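Local coordinates for protein aminopeptidase C (Lactobacillus rhamnosus, PDB 4K7C) that probably removes amino-terminal residues from peptides, acting as a cysteine aminopeptidase of the papain-like C1 family in an assembly of six chains, at residues Thr78-Ile83 with Lys382-Trp387; Arg181-Thr186 with Gln205-Glu210; Met349-Arg354 with Phe407-Val412. All coordinates share one frame; numbering follows the deposited sequence. Where two conformers were deposited one is given.

Contact 1: Thr78-Ile83 with Lys382-Trp387; sequences TMRHGI and KVENSW
A single buried carboxylate, that of Glu-384, is gripped by two consecutive helix residues, Arg-80 and His-81, each taking a different oxygen. The histidine bond is the stronger: NE2 of His-81 donates to OE1 of Glu-384 over 2.6 Å, with an N-H...O angle of 163°. The oxygen lies close to the imidazole plane and is approached on its syn side, so the ring presents an edge to the acid. NH2 of Arg-80 reaches OE2 of Glu-384 at 3.1 Å, a salt bridge whose hydrogen bond is weak, bent to 131°, with guanidinium and carboxylate set obliquely. Within the helix, CE1 of His-81 lies 3.7 Å above the guanidinium plane of Arg-80, toward its rim. Glu-384 spans the gap fully extended, its CG anti to the backbone N (chi1 178°), which carries the acid straight out from the strand. Both basic groups have further partners: Arg-80 bonds Asn-77 and the carbonyls of Ala-60 and Phe-92, and His-81 ND1 bonds Gln-84. With a carboxylate at one nitrogen and an amide oxygen near the other, the imidazole is probably pushed toward its protonated form. Next in the chain, Asn-385 accepts from Ser-386 N and pairs with His-364, consistent with the His-Asn pair of papain-like peptidases. The contact thus ties helix 70-87, which packs against helix 245-253 on another side, to the end of strand 377-384, itself flanked by strands 364-374 and 396-400.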
ATOM      1  N   THR A  78      -4.752  28.154 -21.362  1.00 19.38           N
ATOM      2  CA  THR A  78      -5.049  29.586 -21.644  1.00 17.81           C
ATOM      3  C   THR A  78      -6.429  29.686 -22.322  1.00 19.43           C
ATOM      4  O   THR A  78      -7.254  30.482 -21.900  1.00 18.46           O
ATOM      5  CB  THR A  78      -3.996  30.364 -22.441  1.00 17.29           C
ATOM      6  OG1 THR A  78      -3.781  29.866 -23.758  1.00 16.27           O
ATOM      7  CG2 THR A  78      -2.622  30.365 -21.633  1.00 18.56           C
HETATM    8  N   MSE A  79      -6.688  28.779 -23.236  1.00 18.56           N
HETATM    9  CA  MSE A  79      -7.980  28.807 -24.027  1.00 20.14           C
HETATM   10  C   MSE A  79      -9.131  28.392 -23.159  1.00 21.07           C
HETATM   11  O   MSE A  79     -10.155  29.046 -23.120  1.00 19.46           O
HETATM   12  CB  MSE A  79      -7.757  27.819 -25.176  1.00 20.33           C
HETATM   13  CG  MSE A  79      -6.835  28.375 -26.196  1.00 18.56           C
HETATM   14 SE   MSE A  79      -6.521  27.089 -27.620  1.00 25.36          SE
HETATM   15  CE  MSE A  79      -5.062  28.116 -28.304  1.00 28.37           C
ATOM     16  N   ARG A  80      -8.957  27.316 -22.383  1.00 19.72           N
ATOM     17  CA  ARG A  80     -10.069  26.778 -21.574  1.00 18.30           C
ATOM     18  C   ARG A  80     -10.418  27.692 -20.424  1.00 20.01           C
ATOM     19  O   ARG A  80     -11.569  27.666 -19.979  1.00 18.90           O
ATOM     20  CB  ARG A  80      -9.773  25.376 -21.035  1.00 20.50           C
ATOM     21  CG  ARG A  80      -8.906  25.347 -19.767  1.00 21.23           C
ATOM     22  CD  ARG A  80      -8.325  23.950 -19.647  1.00 19.90           C
ATOM     23  NE  ARG A  80      -7.456  23.783 -18.480  1.00 19.20           N
ATOM     24  CZ  ARG A  80      -7.851  23.354 -17.293  1.00 19.62           C
ATOM     25  NH1 ARG A  80      -9.097  22.925 -17.104  1.00 19.11           N
ATOM     26  NH2 ARG A  80      -6.946  23.253 -16.317  1.00 18.40           N
ATOM     27  N   HIS A  81      -9.473  28.484 -19.924  1.00 19.94           N
ATOM     28  CA  HIS A  81      -9.888  29.463 -18.863  1.00 19.69           C
ATOM     29  C   HIS A  81     -10.830  30.566 -19.479  1.00 20.15           C
ATOM     30  O   HIS A  81     -11.752  31.035 -18.828  1.00 22.45           O
ATOM     31  CB  HIS A  81      -8.697  30.046 -18.097  1.00 19.26           C
ATOM     32  CG  HIS A  81      -7.833  29.018 -17.431  1.00 17.06           C
ATOM     33  ND1 HIS A  81      -8.348  27.915 -16.778  1.00 17.05           N
ATOM     34  CD2 HIS A  81      -6.489  28.918 -17.333  1.00 17.89           C
ATOM     35  CE1 HIS A  81      -7.340  27.184 -16.302  1.00 17.78           C
ATOM     36  NE2 HIS A  81      -6.210  27.750 -16.661  1.00 18.09           N
ATOM     37  N   GLY A  82     -10.569  30.942 -20.733  1.00 23.53           N
ATOM     38  CA  GLY A  82     -11.472  31.790 -21.498  1.00 22.85           C
ATOM     39  C   GLY A  82     -12.871  31.198 -21.614  1.00 23.58           C
ATOM     40  O   GLY A  82     -13.864  31.844 -21.274  1.00 22.13           O
ATOM     41  N   ILE A  83     -12.926  29.906 -21.968  1.00 20.76           N
ATOM     42  CA  ILE A  83     -14.209  29.220 -22.101  1.00 22.13           C
ATOM     43  C   ILE A  83     -14.952  29.154 -20.807  1.00 24.62           C
ATOM     44  O   ILE A  83     -16.218  29.409 -20.720  1.00 22.42           O
ATOM     45  CB  ILE A  83     -14.004  27.801 -22.661  1.00 22.01           C
ATOM     46  CG1 ILE A  83     -13.453  27.882 -24.071  1.00 20.92           C
ATOM     47  CG2 ILE A  83     -15.296  26.995 -22.630  1.00 21.73           C
ATOM     48  CD1 ILE A  83     -13.074  26.521 -24.667  1.00 19.96           C
ATOM     49  N   LYS A 382       2.428  33.363  -9.792  1.00 17.93           N
ATOM     50  CA  LYS A 382       1.598  32.200  -9.625  1.00 18.27           C
ATOM     51  C   LYS A 382       1.582  31.391 -10.908  1.00 17.16           C
ATOM     52  O   LYS A 382       1.350  31.910 -12.034  1.00 15.98           O
ATOM     53  CB  LYS A 382       0.182  32.557  -9.208  1.00 16.21           C
ATOM     54  CG  LYS A 382      -0.753  31.379  -9.027  1.00 18.53           C
ATOM     55  CD  LYS A 382      -2.145  31.785  -8.553  1.00 17.70           C
ATOM     56  CE  LYS A 382      -2.871  30.550  -8.024  1.00 19.24           C
ATOM     57  NZ  LYS A 382      -4.334  30.719  -7.953  1.00 20.95           N
ATOM     58  N   VAL A 383       1.788  30.097 -10.757  1.00 17.54           N
ATOM     59  CA  VAL A 383       2.062  29.228 -11.910  1.00 16.55           C
ATOM     60  C   VAL A 383       1.105  28.046 -11.965  1.00 16.19           C
ATOM     61  O   VAL A 383       1.056  27.202 -11.039  1.00 16.81           O
ATOM     62  CB  VAL A 383       3.512  28.703 -11.878  1.00 17.14           C
ATOM     63  CG1 VAL A 383       3.822  27.702 -13.015  1.00 19.89           C
ATOM     64  CG2 VAL A 383       4.392  29.855 -11.970  1.00 17.05           C
ATOM     65  N   GLU A 384       0.348  27.963 -13.034  1.00 16.67           N
ATOM     66  CA  GLU A 384      -0.460  26.776 -13.254  1.00 15.59           C
ATOM     67  C   GLU A 384       0.343  25.698 -13.900  1.00 18.04           C
ATOM     68  O   GLU A 384       0.847  25.853 -15.027  1.00 16.66           O
ATOM     69  CB  GLU A 384      -1.742  27.057 -14.123  1.00 16.81           C
ATOM     70  CG  GLU A 384      -2.541  25.758 -14.373  1.00 17.21           C
ATOM     71  CD  GLU A 384      -3.773  25.988 -15.217  1.00 21.44           C
ATOM     72  OE1 GLU A 384      -3.859  27.098 -15.793  1.00 19.75           O
ATOM     73  OE2 GLU A 384      -4.539  25.035 -15.418  1.00 18.73           O
ATOM     74  N   ASN A 385       0.489  24.565 -13.186  1.00 16.50           N
ATOM     75  CA  ASN A 385       1.211  23.431 -13.738  1.00 17.64           C
ATOM     76  C   ASN A 385       0.205  22.427 -14.268  1.00 18.51           C
ATOM     77  O   ASN A 385      -0.973  22.654 -14.134  1.00 17.75           O
ATOM     78  CB  ASN A 385       2.190  22.774 -12.747  1.00 18.94           C
ATOM     79  CG  ASN A 385       3.401  22.101 -13.440  1.00 20.75           C
ATOM     80  OD1 ASN A 385       3.460  21.886 -14.650  1.00 19.69           O
ATOM     81  ND2 ASN A 385       4.401  21.769 -12.629  1.00 22.55           N
ATOM     82  N   SER A 386       0.699  21.402 -14.960  1.00 17.14           N
ATOM     83  CA  SER A 386      -0.132  20.377 -15.656  1.00 18.55           C
ATOM     84  C   SER A 386       0.286  18.972 -15.215  1.00 18.50           C
ATOM     85  O   SER A 386       0.378  18.002 -16.006  1.00 19.25           O
ATOM     86  CB  SER A 386      -0.028  20.523 -17.196  1.00 19.12           C
ATOM     87  OG  SER A 386       1.312  20.509 -17.680  1.00 19.11           O
ATOM     88  N   TRP A 387       0.601  18.857 -13.918  1.00 17.54           N
ATOM     89  CA  TRP A 387       1.021  17.596 -13.327  1.00 18.23           C
ATOM     90  C   TRP A 387       0.009  17.058 -12.349  1.00 18.83           C
ATOM     91  O   TRP A 387       0.351  16.195 -11.504  1.00 18.18           O
ATOM     92  CB  TRP A 387       2.382  17.767 -12.598  1.00 18.01           C
ATOM     93  CG  TRP A 387       3.504  18.065 -13.485  1.00 18.59           C
ATOM     94  CD1 TRP A 387       3.551  17.964 -14.882  1.00 20.72           C
ATOM     95  CD2 TRP A 387       4.823  18.553 -13.074  1.00 18.71           C
ATOM     96  NE1 TRP A 387       4.802  18.346 -15.305  1.00 19.98           N
ATOM     97  CE2 TRP A 387       5.581  18.745 -14.238  1.00 21.66           C
ATOM     98  CE3 TRP A 387       5.398  18.839 -11.836  1.00 19.67           C
ATOM     99  CZ2 TRP A 387       6.913  19.157 -14.207  1.00 21.88           C
ATOM    100  CZ3 TRP A 387       6.742  19.324 -11.787  1.00 19.96           C
ATOM    101  CH2 TRP A 387       7.467  19.507 -12.972  1.00 23.50           C
TER

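Contact 2: Arg181-Thr186 with Gln205-Glu210; sequences RKDAVT and QKMLAE
Met-207, a selenomethionine in this crystal, runs lengthwise past Asp-183 to end on Thr-186. Its CB starts 3.5 Å from OD2 of Asp-183. CG, set beside the backbone N by a chi1 of -66°, stays over the carboxylate, 3.6 Å from the Asp-183 CG. The extended chain then carries SE to 3.7 Å from Asp-183 CB, and the terminal CE settles 3.7 Å from CG2 of Thr-186. The aspartate points the other way, so the two side chains run antiparallel, side by side, and the methionine's alkyl part lies along the acid. Helices 170-192 and 197-219 form an antiparallel helical hairpin; within the two segments the closest CA atoms are those of Asp-183 and Met-207, 7.1 Å apart, and Tyr-112 of helix 96-117 packs against this methionine too. OD2 of Asp-183 makes a salt bridge with Lys-179, which also pairs with Glu-210. A water donates to OD1 of Asp-183 at 2.6 Å and to OE1 of Glu-210 at 2.8 Å, which, with Lys-179 between the two acids, probably eases their repulsion. With an alanine at Asp-183, Lys-179 would probably lose one of its carboxylate mates, the bridging water one acceptor, and the methionine its lateral support. Beside the water, Lys-206 reaches one turn onward to Glu-210 in a weakly bonded salt bridge.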
ATOM      1  N   ARG A 181      12.720   6.524 -38.913  1.00 19.02           N
ATOM      2  CA  ARG A 181      14.124   6.223 -39.317  1.00 17.82           C
ATOM      3  C   ARG A 181      14.254   5.222 -40.468  1.00 16.98           C
ATOM      4  O   ARG A 181      15.063   5.388 -41.405  1.00 18.48           O
ATOM      5  CB  ARG A 181      14.929   5.779 -38.065  1.00 16.88           C
ATOM      6  CG  ARG A 181      15.259   6.867 -37.104  1.00 17.72           C
ATOM      7  CD  ARG A 181      15.975   6.280 -35.891  1.00 16.54           C
ATOM      8  NE  ARG A 181      16.252   7.323 -34.913  1.00 15.40           N
ATOM      9  CZ  ARG A 181      15.935   7.325 -33.626  1.00 19.01           C
ATOM     10  NH1 ARG A 181      15.252   6.327 -33.046  1.00 18.69           N
ATOM     11  NH2 ARG A 181      16.394   8.332 -32.904  1.00 19.54           N
ATOM     12  N   LYS A 182      13.456   4.184 -40.465  1.00 17.50           N
ATOM     13  CA  LYS A 182      13.412   3.193 -41.482  1.00 16.92           C
ATOM     14  C   LYS A 182      13.003   3.857 -42.785  1.00 19.63           C
ATOM     15  O   LYS A 182      13.559   3.572 -43.837  1.00 19.46           O
ATOM     16  CB  LYS A 182      12.395   2.123 -41.160  1.00 18.62           C
ATOM     17  CG  LYS A 182      12.213   1.138 -42.284  1.00 22.69           C
ATOM     18  CD  LYS A 182      11.230   0.053 -41.938  1.00 25.69           C
ATOM     19  CE  LYS A 182      11.275  -1.037 -43.021  1.00 32.63           C
ATOM     20  NZ  LYS A 182      10.423  -0.576 -44.083  1.00 38.11           N
ATOM     21  N   ASP A 183      11.969   4.665 -42.694  1.00 18.78           N
ATOM     22  CA  ASP A 183      11.511   5.426 -43.883  1.00 20.23           C
ATOM     23  C   ASP A 183      12.566   6.448 -44.392  1.00 21.89           C
ATOM     24  O   ASP A 183      12.658   6.712 -45.618  1.00 19.09           O
ATOM     25  CB  ASP A 183      10.198   6.121 -43.573  1.00 20.33           C
ATOM     26  CG  ASP A 183       9.027   5.182 -43.477  1.00 18.08           C
ATOM     27  OD1 ASP A 183       9.091   4.018 -43.970  1.00 20.25           O
ATOM     28  OD2 ASP A 183       7.996   5.655 -42.916  1.00 18.51           O
ATOM     29  N   ALA A 184      13.364   7.042 -43.499  1.00 20.66           N
ATOM     30  CA  ALA A 184      14.442   7.939 -43.899  1.00 20.57           C
ATOM     31  C   ALA A 184      15.443   7.195 -44.753  1.00 21.42           C
ATOM     32  O   ALA A 184      15.951   7.713 -45.736  1.00 22.24           O
ATOM     33  CB  ALA A 184      15.156   8.528 -42.677  1.00 20.26           C
ATOM     34  N   VAL A 185      15.726   5.941 -44.419  1.00 22.50           N
ATOM     35  CA  VAL A 185      16.595   5.130 -45.270  1.00 21.38           C
ATOM     36  C   VAL A 185      16.088   5.057 -46.723  1.00 23.83           C
ATOM     37  O   VAL A 185      16.831   5.276 -47.695  1.00 20.69           O
ATOM     38  CB  VAL A 185      16.728   3.679 -44.784  1.00 21.54           C
ATOM     39  CG1 VAL A 185      17.710   2.943 -45.666  1.00 24.50           C
ATOM     40  CG2 VAL A 185      17.245   3.579 -43.330  1.00 19.29           C
ATOM     41  N   THR A 186      14.800   4.772 -46.845  1.00 22.51           N
ATOM     42  CA  THR A 186      14.145   4.554 -48.119  1.00 23.37           C
ATOM     43  C   THR A 186      14.134   5.890 -48.886  1.00 21.89           C
ATOM     44  O   THR A 186      14.443   5.931 -50.091  1.00 24.45           O
ATOM     45  CB  THR A 186      12.690   4.099 -47.904  1.00 22.68           C
ATOM     46  OG1 THR A 186      12.670   2.868 -47.146  1.00 22.63           O
ATOM     47  CG2 THR A 186      11.988   3.891 -49.175  1.00 23.72           C
ATOM     48  N   GLN A 205       3.417   9.174 -49.387  1.00 19.29           N
ATOM     49  CA  GLN A 205       1.997   8.943 -49.065  1.00 22.27           C
ATOM     50  C   GLN A 205       1.716   7.560 -48.474  1.00 20.77           C
ATOM     51  O   GLN A 205       0.900   7.445 -47.616  1.00 21.16           O
ATOM     52  CB  GLN A 205       1.108   9.245 -50.312  1.00 24.66           C
ATOM     53  CG  GLN A 205       1.234  10.741 -50.647  1.00 27.43           C
ATOM     54  CD  GLN A 205       0.652  11.635 -49.498  1.00 28.16           C
ATOM     55  OE1 GLN A 205      -0.399  11.305 -48.969  1.00 29.18           O
ATOM     56  NE2 GLN A 205       1.315  12.701 -49.127  1.00 26.50           N
ATOM     57  N   LYS A 206       2.401   6.522 -48.931  1.00 20.78           N
ATOM     58  CA  LYS A 206       2.228   5.201 -48.396  1.00 22.03           C
ATOM     59  C   LYS A 206       2.771   5.204 -46.934  1.00 20.93           C
ATOM     60  O   LYS A 206       2.100   4.631 -46.059  1.00 22.23           O
ATOM     61  CB  LYS A 206       2.929   4.165 -49.275  1.00 24.94           C
ATOM     62  CG  LYS A 206       3.078   2.763 -48.670  1.00 33.61           C
ATOM     63  CD  LYS A 206       4.345   1.986 -49.109  1.00 42.52           C
ATOM     64  CE  LYS A 206       4.966   1.077 -47.998  1.00 45.25           C
ATOM     65  NZ  LYS A 206       5.977   1.760 -47.107  1.00 40.32           N
HETATM   66  N   MSE A 207       3.913   5.862 -46.727  1.00 19.20           N
HETATM   67  CA  MSE A 207       4.576   5.971 -45.370  1.00 18.38           C
HETATM   68  C   MSE A 207       3.632   6.653 -44.399  1.00 18.70           C
HETATM   69  O   MSE A 207       3.406   6.161 -43.272  1.00 16.89           O
HETATM   70  CB  MSE A 207       5.855   6.760 -45.407  1.00 18.95           C
HETATM   71  CG  MSE A 207       6.890   6.007 -46.229  1.00 21.82           C
HETATM   72 SE   MSE A 207       8.371   7.258 -46.603  1.00 21.93          SE
HETATM   73  CE  MSE A 207       9.252   5.864 -47.630  1.00 24.14           C
ATOM     74  N   LEU A 208       3.019   7.721 -44.845  1.00 16.93           N
ATOM     75  CA  LEU A 208       2.054   8.491 -44.052  1.00 18.44           C
ATOM     76  C   LEU A 208       0.814   7.699 -43.746  1.00 17.83           C
ATOM     77  O   LEU A 208       0.293   7.843 -42.634  1.00 16.28           O
ATOM     78  CB  LEU A 208       1.720   9.843 -44.665  1.00 16.30           C
ATOM     79  CG  LEU A 208       2.869  10.864 -44.607  1.00 15.23           C
ATOM     80  CD1 LEU A 208       2.517  12.077 -45.383  1.00 15.51           C
ATOM     81  CD2 LEU A 208       3.191  11.291 -43.222  1.00 18.44           C
ATOM     82  N   ALA A 209       0.327   6.864 -44.680  1.00 18.48           N
ATOM     83  CA  ALA A 209      -0.857   6.025 -44.440  1.00 17.16           C
ATOM     84  C   ALA A 209      -0.582   5.095 -43.258  1.00 18.23           C
ATOM     85  O   ALA A 209      -1.401   4.904 -42.435  1.00 17.14           O
ATOM     86  CB  ALA A 209      -1.279   5.178 -45.628  1.00 18.01           C
ATOM     87  N   GLU A 210       0.591   4.514 -43.243  1.00 16.94           N
ATOM     88  CA  GLU A 210       1.032   3.665 -42.128  1.00 17.15           C
ATOM     89  C   GLU A 210       1.152   4.458 -40.849  1.00 17.09           C
ATOM     90  O   GLU A 210       0.696   3.963 -39.831  1.00 17.09           O
ATOM     91  CB  GLU A 210       2.380   3.045 -42.496  1.00 17.49           C
ATOM     92  CG  GLU A 210       2.293   2.090 -43.675  1.00 18.33           C
ATOM     93  CD  GLU A 210       3.605   1.823 -44.402  1.00 23.63           C
ATOM     94  OE1 GLU A 210       4.555   2.639 -44.224  1.00 19.95           O
ATOM     95  OE2 GLU A 210       3.677   0.778 -45.065  1.00 24.28           O
TER
HETATM   96  O   HOH W   1       7.282   2.282 -44.576  1.00 31.69           O

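Contact 3: Met349-Arg354 with Phe407-Val412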
HETATM    1  N   MSE A 349      26.508  30.966 -12.454  1.00 21.54           N
HETATM    2  CA  MSE A 349      26.641  31.299 -13.882  1.00 20.28           C
HETATM    3  C   MSE A 349      25.590  32.355 -14.229  1.00 18.84           C
HETATM    4  O   MSE A 349      24.539  32.485 -13.587  1.00 19.41           O
HETATM    5  CB  MSE A 349      26.404  30.094 -14.757  1.00 20.06           C
HETATM    6  CG  MSE A 349      27.289  28.896 -14.391  1.00 21.23           C
HETATM    7 SE   MSE A 349      27.086  27.401 -15.592  1.00 22.87          SE
HETATM    8  CE  MSE A 349      27.838  27.990 -17.333  1.00 24.64           C
ATOM      9  N   THR A 350      25.893  33.214 -15.227  1.00 19.11           N
ATOM     10  CA  THR A 350      24.911  34.105 -15.725  1.00 19.98           C
ATOM     11  C   THR A 350      23.956  33.352 -16.679  1.00 18.69           C
ATOM     12  O   THR A 350      24.243  32.272 -17.168  1.00 18.51           O
ATOM     13  CB  THR A 350      25.576  35.254 -16.570  1.00 21.61           C
ATOM     14  OG1 THR A 350      26.130  34.717 -17.778  1.00 21.41           O
ATOM     15  CG2 THR A 350      26.665  36.078 -15.754  1.00 23.17           C
ATOM     16  N   LYS A 351      22.836  33.999 -17.012  1.00 19.33           N
ATOM     17  CA  LYS A 351      21.830  33.425 -17.901  1.00 19.02           C
ATOM     18  C   LYS A 351      22.459  33.189 -19.266  1.00 18.59           C
ATOM     19  O   LYS A 351      22.288  32.136 -19.861  1.00 19.08           O
ATOM     20  CB  LYS A 351      20.627  34.361 -17.939  1.00 19.71           C
ATOM     21  CG  LYS A 351      19.418  33.799 -18.684  1.00 18.93           C
ATOM     22  CD  LYS A 351      18.235  34.676 -18.491  1.00 16.94           C
ATOM     23  CE  LYS A 351      16.968  34.079 -19.052  1.00 17.56           C
ATOM     24  NZ  LYS A 351      15.804  34.939 -18.628  1.00 18.38           N
ATOM     25  N   ALA A 352      23.254  34.145 -19.753  1.00 20.14           N
ATOM     26  CA  ALA A 352      23.940  33.946 -21.029  1.00 17.24           C
ATOM     27  C   ALA A 352      24.899  32.778 -21.004  1.00 19.49           C
ATOM     28  O   ALA A 352      25.053  32.019 -21.963  1.00 17.39           O
ATOM     29  CB  ALA A 352      24.689  35.204 -21.415  1.00 20.66           C
ATOM     30  N   GLU A 353      25.704  32.712 -19.935  1.00 17.55           N
ATOM     31  CA  GLU A 353      26.655  31.568 -19.822  1.00 20.31           C
ATOM     32  C   GLU A 353      25.883  30.241 -19.751  1.00 18.34           C
ATOM     33  O   GLU A 353      26.317  29.263 -20.364  1.00 19.77           O
ATOM     34  CB  GLU A 353      27.501  31.705 -18.591  1.00 20.44           C
ATOM     35  CG  GLU A 353      28.511  32.826 -18.702  1.00 21.40           C
ATOM     36  CD  GLU A 353      29.172  33.171 -17.398  1.00 21.83           C
ATOM     37  OE1 GLU A 353      28.688  32.828 -16.289  1.00 18.54           O
ATOM     38  OE2 GLU A 353      30.207  33.859 -17.452  1.00 24.14           O
ATOM     39  N   ARG A 354      24.770  30.162 -18.980  1.00 19.62           N
ATOM     40  CA  ARG A 354      24.050  28.887 -18.940  1.00 17.60           C
ATOM     41  C   ARG A 354      23.506  28.438 -20.294  1.00 17.21           C
ATOM     42  O   ARG A 354      23.586  27.298 -20.644  1.00 17.74           O
ATOM     43  CB  ARG A 354      22.908  28.929 -17.953  1.00 18.74           C
ATOM     44  CG  ARG A 354      23.300  29.122 -16.520  1.00 18.59           C
ATOM     45  CD  ARG A 354      22.117  28.771 -15.614  1.00 21.97           C
ATOM     46  NE  ARG A 354      22.222  29.327 -14.283  1.00 20.62           N
ATOM     47  CZ  ARG A 354      21.893  30.563 -13.939  1.00 25.02           C
ATOM     48  NH1 ARG A 354      21.232  31.415 -14.775  1.00 22.99           N
ATOM     49  NH2 ARG A 354      22.055  30.877 -12.679  1.00 24.46           N
ATOM     50  N   PHE A 407      15.470  31.877 -15.130  1.00 16.27           N
ATOM     51  CA  PHE A 407      15.103  30.613 -15.698  1.00 16.58           C
ATOM     52  C   PHE A 407      13.863  30.616 -16.607  1.00 15.92           C
ATOM     53  O   PHE A 407      13.551  29.591 -17.218  1.00 16.72           O
ATOM     54  CB  PHE A 407      14.963  29.485 -14.623  1.00 16.75           C
ATOM     55  CG  PHE A 407      16.232  29.270 -13.866  1.00 17.20           C
ATOM     56  CD1 PHE A 407      17.409  28.953 -14.546  1.00 17.90           C
ATOM     57  CD2 PHE A 407      16.323  29.559 -12.536  1.00 18.96           C
ATOM     58  CE1 PHE A 407      18.616  28.788 -13.843  1.00 18.47           C
ATOM     59  CE2 PHE A 407      17.527  29.411 -11.838  1.00 17.19           C
ATOM     60  CZ  PHE A 407      18.672  29.025 -12.508  1.00 17.80           C
ATOM     61  N   VAL A 408      13.208  31.750 -16.695  1.00 17.42           N
ATOM     62  CA  VAL A 408      12.157  31.908 -17.717  1.00 16.53           C
ATOM     63  C   VAL A 408      12.760  32.479 -19.009  1.00 18.63           C
ATOM     64  O   VAL A 408      13.447  33.545 -18.961  1.00 20.66           O
ATOM     65  CB  VAL A 408      11.070  32.822 -17.243  1.00 15.52           C
ATOM     66  CG1 VAL A 408       9.995  33.164 -18.374  1.00 16.03           C
ATOM     67  CG2 VAL A 408      10.380  32.245 -16.028  1.00 15.90           C
ATOM     68  N   TYR A 409      12.488  31.794 -20.120  1.00 16.80           N
ATOM     69  CA  TYR A 409      13.005  32.156 -21.414  1.00 19.76           C
ATOM     70  C   TYR A 409      11.962  32.638 -22.425  1.00 21.02           C
ATOM     71  O   TYR A 409      12.374  33.297 -23.372  1.00 19.75           O
ATOM     72  CB  TYR A 409      13.759  31.043 -22.049  1.00 18.59           C
ATOM     73  CG  TYR A 409      14.952  30.538 -21.203  1.00 20.06           C
ATOM     74  CD1 TYR A 409      16.128  31.204 -21.221  1.00 19.76           C
ATOM     75  CD2 TYR A 409      14.863  29.365 -20.440  1.00 20.12           C
ATOM     76  CE1 TYR A 409      17.223  30.829 -20.459  1.00 20.81           C
ATOM     77  CE2 TYR A 409      15.995  28.937 -19.717  1.00 20.53           C
ATOM     78  CZ  TYR A 409      17.175  29.668 -19.739  1.00 21.78           C
ATOM     79  OH  TYR A 409      18.275  29.255 -19.016  1.00 24.14           O
ATOM     80  N   GLN A 410      10.680  32.360 -22.191  0.50 19.70           N
ATOM     81  CA  GLN A 410       9.651  32.699 -23.162  0.50 19.53           C
ATOM     82  C   GLN A 410       8.327  33.019 -22.512  0.50 19.83           C
ATOM     83  O   GLN A 410       7.955  32.382 -21.526  0.50 18.57           O
ATOM     84  CB  GLN A 410       9.400  31.502 -24.042  0.50 18.70           C
ATOM     85  CG  GLN A 410      10.538  31.013 -24.872  0.50 19.50           C
ATOM     86  CD  GLN A 410      10.041  29.914 -25.756  0.50 18.56           C
ATOM     87  OE1 GLN A 410      10.775  29.336 -26.600  0.50 19.15           O
ATOM     88  NE2 GLN A 410       8.781  29.580 -25.542  0.50 16.40           N
ATOM     89  N   VAL A 411       7.639  34.028 -23.058  1.00 18.95           N
ATOM     90  CA  VAL A 411       6.251  34.319 -22.697  1.00 18.22           C
ATOM     91  C   VAL A 411       5.522  34.602 -24.048  1.00 22.01           C
ATOM     92  O   VAL A 411       6.176  34.970 -25.025  1.00 20.61           O
ATOM     93  CB  VAL A 411       6.020  35.535 -21.792  1.00 20.46           C
ATOM     94  CG1 VAL A 411       6.379  35.210 -20.345  1.00 22.75           C
ATOM     95  CG2 VAL A 411       6.802  36.751 -22.265  1.00 21.65           C
ATOM     96  N   VAL A 412       4.248  34.260 -24.099  1.00 18.26           N
ATOM     97  CA  VAL A 412       3.424  34.576 -25.235  1.00 18.89           C
ATOM     98  C   VAL A 412       2.503  35.716 -24.848  1.00 19.35           C
ATOM     99  O   VAL A 412       1.681  35.632 -23.919  1.00 16.59           O
ATOM    100  CB  VAL A 412       2.662  33.361 -25.775  1.00 20.46           C
ATOM    101  CG1 VAL A 412       1.747  33.739 -26.915  1.00 18.68           C
ATOM    102  CG2 VAL A 412       3.601  32.286 -26.230  1.00 21.08           C
TER
HETATM  103  O   HOH W   2      19.744  30.784 -16.923  1.00 16.88           O
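The Arg-354 and Phe-407 side chains meet nearly perpendicular, the arginine offering a face and the phenylalanine an edge. CE1 of the ring stands 3.6 Å above the guanidinium plane, off-centre toward its rim, and the two planes are 54° apart. The contact is therefore made by a ring C-H over the cation, not by the cation over the ring face. On the other side of the guanidinium lies the carbonyl of Met-349, 3.0 Å above the plane but badly angled for a hydrogen bond; the edge atom NH1 of Arg-354 is held instead by Gln-406 and by a water at 2.7 Å, which also touches OH of Tyr-409 at 3.0 Å. Lys-351 is oriented quite differently. Extended throughout, with CG anti to the backbone N (chi1 -172°), it lies alongside Tyr-409, heading the other way, its CE meeting CE1 of the ring obliquely at 3.6 Å. Its NZ then donates to O of Val-408 at 2.8 Å, and Asn-265 and the carbonyl of Asp-405 also bind this ammonium, so its buried charge has three acceptors. Both basic residues leave the first turn of helix 351-356, which starts with a capping box: Thr-350 OG1 accepts from Glu-353 N, and the Glu-353 carboxylate accepts in return from Thr-350 N. Across the contact, strand 408-414 follows directly on helix 401-407 and opens with a classic beta bulge, Tyr-409 and Gln-410 both facing Gly-318 of strand 315-319. The tyrosine hydroxyl is further tied to Ser-360.

Overall arrangement
Contacts 1 and 3 each join a helix to a strand of the same strand network (377-384 and 408-414), their centres 23 Å apart and their nearest atoms about 7 Å; along the chain their segments alternate. Contact 1 is the one next to the probable catalytic residues, through Asn-385. Contact 2 is remote from both, its centre 37 Å from that of contact 1 and 38 Å from that of contact 3, in the helical part of the chain. Contacts 2 and 3 nevertheless share an interface: Met-349 and Glu-353 pack on Leu-178 and Val-185 of the second subunit, and Arg-181 makes a salt bridge to Glu-359 of that same neighbour.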